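PDB 2G5X: ribosome-inactivating protein from Lychnis chalcedonica, which belongs to the ribosome-inactivating proteins, whose fold combines a mixed beta-sheet with a set of alpha-helices. Local coordinates for residues R21-F24 with G25-T28; V151-G154 with K155-A158; S207-Y210 with H211-C214. All coordinates share one frame; numbering follows the deposited sequence.

All three contacts are local and sit at helix ends, partly buried, with none wholly in the core. Interactions 1 and 3 finish helices 10-25 and 203-210, while interaction 2 starts helix 154-173. The centres of interactions 1 and 2 lie about 16 and 17 Å from the chain centre but on opposite sides of it; that of interaction 3 is farther out, at about 23 Å. Interactions 1 and 3 share a side, their centres about 18 Å apart. The chemistry differs: interaction 1 adds a surface salt bridge to the helix end, interaction 2 combines a threonine cap, a bridging water and an apolar contact, and interaction 3 relies on doubly used carbonyls, leading into the disulfide-bonded Cys214.

Interaction 1: R21-F24 with G25-T28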
ATOM      1  N   ARG A  21       9.865   0.536   3.681  1.00  7.28           N
ATOM      2  CA  ARG A  21      10.060  -0.373   4.805  1.00  8.10           C
ATOM      3  C   ARG A  21      10.773   0.324   5.958  1.00  8.15           C
ATOM      4  O   ARG A  21      10.385   0.177   7.118  1.00  8.18           O
ATOM      5  CB  ARG A  21      10.867  -1.599   4.365  1.00  7.57           C
ATOM      6  CG  ARG A  21      10.084  -2.583   3.501  1.00  6.45           C
ATOM      7  CD  ARG A  21      11.017  -3.425   2.641  1.00  7.54           C
ATOM      8  NE  ARG A  21      10.288  -4.396   1.830  1.00  6.77           N
ATOM      9  CZ  ARG A  21      10.767  -4.959   0.724  1.00  7.09           C
ATOM     10  NH1 ARG A  21      11.983  -4.650   0.287  1.00  7.69           N
ATOM     11  NH2 ARG A  21      10.024  -5.823   0.047  1.00  6.10           N
ATOM     12  N   GLU A  22      11.817   1.078   5.632  1.00  9.22           N
ATOM     13  CA  GLU A  22      12.588   1.795   6.643  1.00 10.46           C
ATOM     14  C   GLU A  22      11.730   2.814   7.388  1.00 10.62           C
ATOM     15  O   GLU A  22      11.885   2.995   8.597  1.00 11.35           O
ATOM     16  CB  GLU A  22      13.781   2.510   5.998  1.00 13.17           C
ATOM     17  CG  GLU A  22      14.843   1.582   5.429  1.00 19.53           C
ATOM     18  CD  GLU A  22      15.712   0.942   6.502  1.00 19.61           C
ATOM     19  OE1 GLU A  22      16.519   0.056   6.159  1.00 23.49           O
ATOM     20  OE2 GLU A  22      15.597   1.328   7.686  1.00 23.68           O
ATOM     21  N   GLU A  23      10.826   3.481   6.675  1.00  9.30           N
ATOM     22  CA  GLU A  23       9.968   4.473   7.317  1.00 11.30           C
ATOM     23  C   GLU A  23       9.045   3.834   8.355  1.00 10.79           C
ATOM     24  O   GLU A  23       8.822   4.400   9.427  1.00 12.16           O
ATOM     25  CB  GLU A  23       9.150   5.234   6.269  1.00 13.91           C
ATOM     26  CG  GLU A  23       9.980   6.201   5.441  1.00 15.50           C
ATOM     27  CD  GLU A  23      10.800   7.144   6.308  1.00 19.43           C
ATOM     28  OE1 GLU A  23      12.039   6.980   6.373  1.00 21.68           O
ATOM     29  OE2 GLU A  23      10.202   8.042   6.932  1.00 21.55           O
ATOM     30  N   PHE A  24       8.507   2.659   8.044  1.00 10.89           N
ATOM     31  CA  PHE A  24       7.636   1.965   8.989  1.00 11.22           C
ATOM     32  C   PHE A  24       8.412   1.543  10.237  1.00 12.54           C
ATOM     33  O   PHE A  24       7.864   1.516  11.336  1.00 12.58           O
ATOM     34  CB  PHE A  24       7.018   0.714   8.352  1.00 10.46           C
ATOM     35  CG  PHE A  24       5.876   0.998   7.414  1.00 11.29           C
ATOM     36  CD1 PHE A  24       5.959   0.645   6.071  1.00 10.28           C
ATOM     37  CD2 PHE A  24       4.702   1.586   7.882  1.00 10.66           C
ATOM     38  CE1 PHE A  24       4.887   0.871   5.204  1.00 10.19           C
ATOM     39  CE2 PHE A  24       3.628   1.816   7.026  1.00 11.02           C
ATOM     40  CZ  PHE A  24       3.720   1.457   5.686  1.00 10.87           C
ATOM     41  N   GLY A  25       9.692   1.221  10.069  1.00 11.47           N
ATOM     42  CA  GLY A  25      10.483   0.781  11.207  1.00 12.76           C
ATOM     43  C   GLY A  25      11.414   1.772  11.888  1.00 14.56           C
ATOM     44  O   GLY A  25      12.156   1.388  12.794  1.00 14.19           O
ATOM     45  N   ARG A  26      11.389   3.039  11.491  1.00 16.00           N
ATOM     46  CA  ARG A  26      12.292   4.004  12.114  1.00 18.79           C
ATOM     47  C   ARG A  26      11.993   4.201  13.596  1.00 18.75           C
ATOM     48  O   ARG A  26      10.840   4.156  14.021  1.00 16.45           O
ATOM     49  CB  ARG A  26      12.240   5.353  11.385  1.00 21.15           C
ATOM     50  CG  ARG A  26      10.948   6.132  11.558  1.00 23.50           C
ATOM     51  CD  ARG A  26      10.990   7.431  10.760  1.00 26.02           C
ATOM     52  NE  ARG A  26       9.761   8.204  10.912  1.00 29.04           N
ATOM     53  CZ  ARG A  26       9.421   9.230  10.139  1.00 29.40           C
ATOM     54  NH1 ARG A  26      10.219   9.614   9.151  1.00 30.75           N
ATOM     55  NH2 ARG A  26       8.278   9.868  10.346  1.00 30.68           N
ATOM     56  N   GLY A  27      13.044   4.403  14.385  1.00 20.23           N
ATOM     57  CA  GLY A  27      12.853   4.620  15.809  1.00 22.26           C
ATOM     58  C   GLY A  27      13.408   3.549  16.726  1.00 22.87           C
ATOM     59  O   GLY A  27      13.850   3.857  17.836  1.00 23.71           O
ATOM     60  N   THR A  28      13.385   2.296  16.283  1.00 23.21           N
ATOM     61  CA  THR A  28      13.900   1.200  17.097  1.00 23.62           C
ATOM     62  C   THR A  28      14.673   0.194  16.249  1.00 22.75           C
ATOM     63  O   THR A  28      14.475   0.104  15.035  1.00 22.94           O
ATOM     64  CB  THR A  28      12.765   0.455  17.831  1.00 24.68           C
ATOM     65  OG1 THR A  28      11.971  -0.263  16.882  1.00 25.04           O
ATOM     66  CG2 THR A  28      11.883   1.441  18.585  1.00 24.31           C
TER
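Gly25 meets the last turn of helix 10-25 through its backbone alone. Its N donates to Arg21 O at 3.2 Å with an N-H...O angle of 144°, the usual helical bond to the fourth residue back. The same N also makes a weak bond to Glu22 O, 3.2 Å away, so one N-H is shared between successive carbonyls as the helix runs out. Gly25 O, in the next peptide, accepts from Lys38, which also reaches the Thr28 hydroxyl.

Arg26 leaves the helical path and sends its side chain back along the outside of the last turn. Its CG rests 3.5 Å from Glu23 O, and from CG to NE the chain is extended, carrying the guanidinium over to the Glu23 carboxylate. Glu23 helps by folding: its chain kinks at chi2 (-52°), which swings the carboxylate round toward the loop although the side chain starts off away from it. The two meet in a salt bridge, Glu23 OE2 to Arg26 NH1, at 2.7 Å. The carboxylate and guanidinium planes stand 88° apart, and Glu23 OE1 is 4.2 Å from Arg26 NH1, so this is a single-point pairing instead of the two-pronged coplanar kind.

Gly27 then turns the chain with a positive phi, away from the helix. Behind the contact, Phe24 packs on Val46 of strand 45-51 and on Leu230, while Arg21 is engaged by Glu178, Asp18 and the carbonyls of Ala171 and Ala172.

With one oxygen and one nitrogen in touch, the ion pair ties the loop to the helix flank but probably leaves the guanidinium's orientation less strictly fixed than a two-pronged pair would.

Interaction 2: V151-G154 with K155-A158; sequences VFTG and KNVA
Thr153 caps the helix that starts at Gly154. Its OG1 takes the backbone N-H of Asn156 at 3.2 Å, with an N-H...O angle of 161°. What puts the hydroxyl there is a chi1 of 65°, which sets OG1 between the backbone N and the carbonyl carbon, facing the first turn, while CG2 is left beside the backbone N. The Asn156 amide also comes close, its ND2 3.0 Å from Thr153 OG1, but the angle is too poor for a hydrogen bond.

That amide has another use. With Asn156 CG lying beside its own backbone N (chi1 -68°), ND2 is directed back toward the incoming loop and donates to a water at 2.9 Å. The same water donates to Val151 O, also at 2.9 Å, and accepts a weak bond from Thr153 N, so it stitches the loop backbone to the first helical turn.

Across from this polar side, the CG2 branch of Val157 lies 3.8 Å from Phe152 CB, coming in obliquely to the phenyl ring. The ring itself spreads over Leu113, Pro114 and Val147 and reaches Arg84 and Asn86 of strand 83-87. Regular helical bonding is already under way: Val157 N donates to Thr153 O at 3.1 Å, almost straight, and Ala158 N to Gly154 O at 3.0 Å.

A threonine N-cap flanked by an apolar contact between the residue before it and the fourth residue after it is a hydrophobic staple, a classic helix start, here beginning helix 154-173.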
ATOM      1  N   VAL A 151     -14.349  12.838 -10.740  1.00 10.95           N
ATOM      2  CA  VAL A 151     -15.456  12.538  -9.846  1.00 11.76           C
ATOM      3  C   VAL A 151     -15.201  11.097  -9.413  1.00 11.47           C
ATOM      4  O   VAL A 151     -14.962  10.227 -10.253  1.00 12.11           O
ATOM      5  CB  VAL A 151     -16.812  12.620 -10.577  1.00 13.10           C
ATOM      6  CG1 VAL A 151     -17.914  12.060  -9.694  1.00 14.66           C
ATOM      7  CG2 VAL A 151     -17.114  14.062 -10.949  1.00 15.13           C
ATOM      8  N   PHE A 152     -15.243  10.852  -8.109  1.00 11.34           N
ATOM      9  CA  PHE A 152     -14.986   9.523  -7.560  1.00 11.67           C
ATOM     10  C   PHE A 152     -16.195   8.591  -7.560  1.00 12.68           C
ATOM     11  O   PHE A 152     -17.291   8.984  -7.164  1.00 14.54           O
ATOM     12  CB  PHE A 152     -14.487   9.641  -6.116  1.00 12.58           C
ATOM     13  CG  PHE A 152     -13.202  10.404  -5.966  1.00  9.29           C
ATOM     14  CD1 PHE A 152     -12.958  11.149  -4.814  1.00 10.73           C
ATOM     15  CD2 PHE A 152     -12.223  10.363  -6.955  1.00 10.01           C
ATOM     16  CE1 PHE A 152     -11.764  11.841  -4.650  1.00 11.16           C
ATOM     17  CE2 PHE A 152     -11.024  11.051  -6.799  1.00 11.22           C
ATOM     18  CZ  PHE A 152     -10.791  11.793  -5.644  1.00 10.45           C
ATOM     19  N   THR A 153     -15.983   7.356  -8.003  1.00 12.32           N
ATOM     20  CA  THR A 153     -17.031   6.345  -7.987  1.00 13.39           C
ATOM     21  C   THR A 153     -16.477   5.230  -7.107  1.00 13.40           C
ATOM     22  O   THR A 153     -15.258   5.066  -7.004  1.00 13.46           O
ATOM     23  CB  THR A 153     -17.331   5.763  -9.390  1.00 13.66           C
ATOM     24  OG1 THR A 153     -16.185   5.054  -9.873  1.00 13.74           O
ATOM     25  CG2 THR A 153     -17.697   6.871 -10.364  1.00 16.73           C
ATOM     26  N   GLY A 154     -17.360   4.475  -6.462  1.00 12.43           N
ATOM     27  CA  GLY A 154     -16.907   3.391  -5.609  1.00 11.12           C
ATOM     28  C   GLY A 154     -15.977   2.428  -6.328  1.00 11.64           C
ATOM     29  O   GLY A 154     -14.942   2.032  -5.791  1.00 10.51           O
ATOM     30  N   LYS A 155     -16.334   2.058  -7.555  1.00 11.46           N
ATOM     31  CA  LYS A 155     -15.525   1.123  -8.327  1.00 10.52           C
ATOM     32  C   LYS A 155     -14.125   1.628  -8.670  1.00 10.41           C
ATOM     33  O   LYS A 155     -13.136   0.933  -8.430  1.00  9.85           O
ATOM     34  CB  LYS A 155     -16.247   0.728  -9.617  1.00 12.35           C
ATOM     35  CG  LYS A 155     -15.469  -0.293 -10.437  1.00 13.86           C
ATOM     36  CD  LYS A 155     -16.129  -0.589 -11.775  1.00 17.39           C
ATOM     37  CE  LYS A 155     -15.246  -1.508 -12.606  1.00 19.68           C
ATOM     38  NZ  LYS A 155     -15.835  -1.819 -13.939  1.00 21.79           N
ATOM     39  N   ASN A 156     -14.032   2.830  -9.234  1.00  8.62           N
ATOM     40  CA  ASN A 156     -12.726   3.369  -9.603  1.00  9.25           C
ATOM     41  C   ASN A 156     -11.800   3.519  -8.397  1.00  7.38           C
ATOM     42  O   ASN A 156     -10.631   3.131  -8.454  1.00  7.74           O
ATOM     43  CB  ASN A 156     -12.874   4.716 -10.318  1.00  9.86           C
ATOM     44  CG  ASN A 156     -13.524   4.585 -11.685  1.00 14.86           C
ATOM     45  OD1 ASN A 156     -13.393   3.556 -12.358  1.00 16.01           O
ATOM     46  ND2 ASN A 156     -14.209   5.640 -12.116  1.00 14.80           N
ATOM     47  N   VAL A 157     -12.317   4.071  -7.305  1.00  6.07           N
ATOM     48  CA  VAL A 157     -11.502   4.246  -6.109  1.00  6.60           C
ATOM     49  C   VAL A 157     -11.069   2.904  -5.521  1.00  6.58           C
ATOM     50  O   VAL A 157      -9.901   2.719  -5.174  1.00  5.16           O
ATOM     51  CB  VAL A 157     -12.263   5.046  -5.027  1.00  6.50           C
ATOM     52  CG1 VAL A 157     -11.487   5.023  -3.712  1.00  8.75           C
ATOM     53  CG2 VAL A 157     -12.464   6.485  -5.495  1.00  7.13           C
ATOM     54  N   ALA A 158     -12.010   1.969  -5.416  1.00  6.25           N
ATOM     55  CA  ALA A 158     -11.713   0.650  -4.855  1.00  7.39           C
ATOM     56  C   ALA A 158     -10.657  -0.118  -5.650  1.00  7.92           C
ATOM     57  O   ALA A 158      -9.781  -0.759  -5.071  1.00  7.63           O
ATOM     58  CB  ALA A 158     -12.994  -0.176  -4.761  1.00  7.35           C
TER
HETATM   59  O   HOH W   1     -13.511   7.771 -10.317  1.00 13.30           O

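Interaction 3: S207-Y210 with H211-C214; sequences SEQY and HKSC
His211 folds back over the C-terminal turn of helix 203-210 so that its ring nitrogen ND1 donates to Ser207 O at 3.2 Å. The site is a helix C-terminus, where the last carbonyls take donors from the departing loop. The imidazole is turned with its edge to Ser207 O, which lies close to the ring plane but tilted from it. On the carbonyl's side the fit is less regular, as ND1 stands well above the carbonyl plane. His211 N makes only a weak bond to the same Ser207 O, together with a bond to Glu208 O at 3.3 Å, again from above the carbonyl plane. Backbone and side chain of one residue thus share Ser207 O.

The long side chains of Gln209 and Lys212 lie alongside each other, pointing the same way. Gln209 bends at chi2 (-50°) and Lys212 at chi3 (-59°), and the two kinks bring Lys212 CE to 3.1 Å from Gln209 OE1. At the backbone, Gln209 O grips two loop N-H groups: Lys212 N at 2.8 Å, approaching from above the carbonyl plane, and Ser213 N at 3.0 Å, nearly in line with the C=O bond.

Tyr210 points roughly at right angles to that pair, its ring packing on Leu231 and its hydroxyl making a weak bond to Met226 O. The loop curls past it toward Cys214, whose sulfur is joined to Cys32, tying this end of the helix to the region following helix 10-25. Where the chain passes the tyrosine, Ser213 O receives a CA-H...O contact from Tyr210 CA at 3.3 Å, and Cys214 O comes within 4.0 Å of Tyr210 CE1.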
ATOM      1  N   SER A 207       5.528 -13.174  11.301  1.00  7.76           N
ATOM      2  CA  SER A 207       6.277 -12.154  12.029  1.00  7.51           C
ATOM      3  C   SER A 207       6.590 -12.628  13.445  1.00  8.66           C
ATOM      4  O   SER A 207       7.697 -12.435  13.938  1.00  7.93           O
ATOM      5  CB  SER A 207       5.485 -10.846  12.102  0.50  7.86           C
ATOM      6  OG  SER A 207       6.274  -9.788  12.620  0.50  8.89           O
ATOM      7  N   GLU A 208       5.609 -13.248  14.095  1.00 10.35           N
ATOM      8  CA  GLU A 208       5.789 -13.741  15.461  1.00 12.37           C
ATOM      9  C   GLU A 208       7.010 -14.643  15.591  1.00 11.74           C
ATOM     10  O   GLU A 208       7.782 -14.525  16.548  1.00 11.50           O
ATOM     11  CB  GLU A 208       4.552 -14.516  15.923  1.00 15.99           C
ATOM     12  CG  GLU A 208       3.316 -13.666  16.141  1.00 23.93           C
ATOM     13  CD  GLU A 208       2.130 -14.474  16.647  1.00 26.86           C
ATOM     14  OE1 GLU A 208       1.061 -13.871  16.884  1.00 29.53           O
ATOM     15  OE2 GLU A 208       2.265 -15.707  16.809  1.00 28.62           O
ATOM     16  N   GLN A 209       7.177 -15.545  14.633  1.00  9.70           N
ATOM     17  CA  GLN A 209       8.296 -16.473  14.661  1.00 11.86           C
ATOM     18  C   GLN A 209       9.639 -15.790  14.452  1.00 11.41           C
ATOM     19  O   GLN A 209      10.635 -16.186  15.060  1.00  9.47           O
ATOM     20  CB  GLN A 209       8.091 -17.576  13.619  1.00 15.17           C
ATOM     21  CG  GLN A 209       6.896 -18.461  13.926  1.00 19.77           C
ATOM     22  CD  GLN A 209       6.913 -18.965  15.356  1.00 23.11           C
ATOM     23  OE1 GLN A 209       7.867 -19.613  15.785  1.00 26.57           O
ATOM     24  NE2 GLN A 209       5.856 -18.664  16.104  1.00 25.50           N
ATOM     25  N   TYR A 210       9.671 -14.769  13.600  1.00 10.51           N
ATOM     26  CA  TYR A 210      10.911 -14.047  13.349  1.00 10.67           C
ATOM     27  C   TYR A 210      11.450 -13.402  14.621  1.00 10.13           C
ATOM     28  O   TYR A 210      12.653 -13.183  14.748  1.00 10.95           O
ATOM     29  CB  TYR A 210      10.710 -12.983  12.266  1.00 10.21           C
ATOM     30  CG  TYR A 210      11.176 -13.432  10.899  1.00 12.52           C
ATOM     31  CD1 TYR A 210      12.535 -13.586  10.622  1.00 13.84           C
ATOM     32  CD2 TYR A 210      10.262 -13.730   9.889  1.00 11.96           C
ATOM     33  CE1 TYR A 210      12.972 -14.027   9.371  1.00 15.32           C
ATOM     34  CE2 TYR A 210      10.687 -14.171   8.639  1.00 15.28           C
ATOM     35  CZ  TYR A 210      12.042 -14.318   8.387  1.00 15.44           C
ATOM     36  OH  TYR A 210      12.465 -14.759   7.155  1.00 17.59           O
ATOM     37  N   HIS A 211      10.567 -13.096  15.566  1.00  9.48           N
ATOM     38  CA  HIS A 211      11.019 -12.503  16.815  1.00 10.99           C
ATOM     39  C   HIS A 211      11.693 -13.558  17.695  1.00 11.59           C
ATOM     40  O   HIS A 211      12.398 -13.224  18.650  1.00 13.52           O
ATOM     41  CB  HIS A 211       9.848 -11.864  17.574  1.00  9.86           C
ATOM     42  CG  HIS A 211       9.490 -10.488  17.097  1.00  9.29           C
ATOM     43  ND1 HIS A 211       8.559 -10.257  16.108  1.00 10.97           N
ATOM     44  CD2 HIS A 211       9.932  -9.269  17.488  1.00  8.28           C
ATOM     45  CE1 HIS A 211       8.439  -8.954  15.913  1.00  8.19           C
ATOM     46  NE2 HIS A 211       9.262  -8.332  16.739  1.00 12.96           N
ATOM     47  N   LYS A 212      11.489 -14.832  17.364  1.00 11.92           N
ATOM     48  CA  LYS A 212      12.076 -15.926  18.138  1.00 13.01           C
ATOM     49  C   LYS A 212      13.250 -16.624  17.451  1.00 13.42           C
ATOM     50  O   LYS A 212      14.025 -17.332  18.101  1.00 13.81           O
ATOM     51  CB  LYS A 212      11.006 -16.968  18.475  1.00 14.65           C
ATOM     52  CG  LYS A 212       9.821 -16.421  19.256  1.00 18.62           C
ATOM     53  CD  LYS A 212       8.905 -17.539  19.738  1.00 22.87           C
ATOM     54  CE  LYS A 212       8.361 -18.366  18.583  1.00 25.31           C
ATOM     55  NZ  LYS A 212       7.515 -19.503  19.052  1.00 29.63           N
ATOM     56  N   SER A 213      13.376 -16.437  16.141  1.00 12.67           N
ATOM     57  CA  SER A 213      14.460 -17.057  15.380  1.00 13.12           C
ATOM     58  C   SER A 213      14.584 -16.424  13.998  1.00 14.24           C
ATOM     59  O   SER A 213      13.584 -16.026  13.402  1.00 14.78           O
ATOM     60  CB  SER A 213      14.206 -18.562  15.229  1.00 13.98           C
ATOM     61  OG  SER A 213      15.199 -19.174  14.420  1.00 16.66           O
ATOM     62  N   CYS A 214      15.810 -16.337  13.491  1.00 14.26           N
ATOM     63  CA  CYS A 214      16.036 -15.759  12.171  1.00 15.71           C
ATOM     64  C   CYS A 214      16.003 -16.829  11.084  1.00 17.72           C
ATOM     65  O   CYS A 214      15.997 -16.517   9.894  1.00 17.75           O
ATOM     66  CB  CYS A 214      17.373 -15.013  12.128  1.00 14.67           C
ATOM     67  SG  CYS A 214      17.450 -13.564  13.228  1.00 15.03           S
TER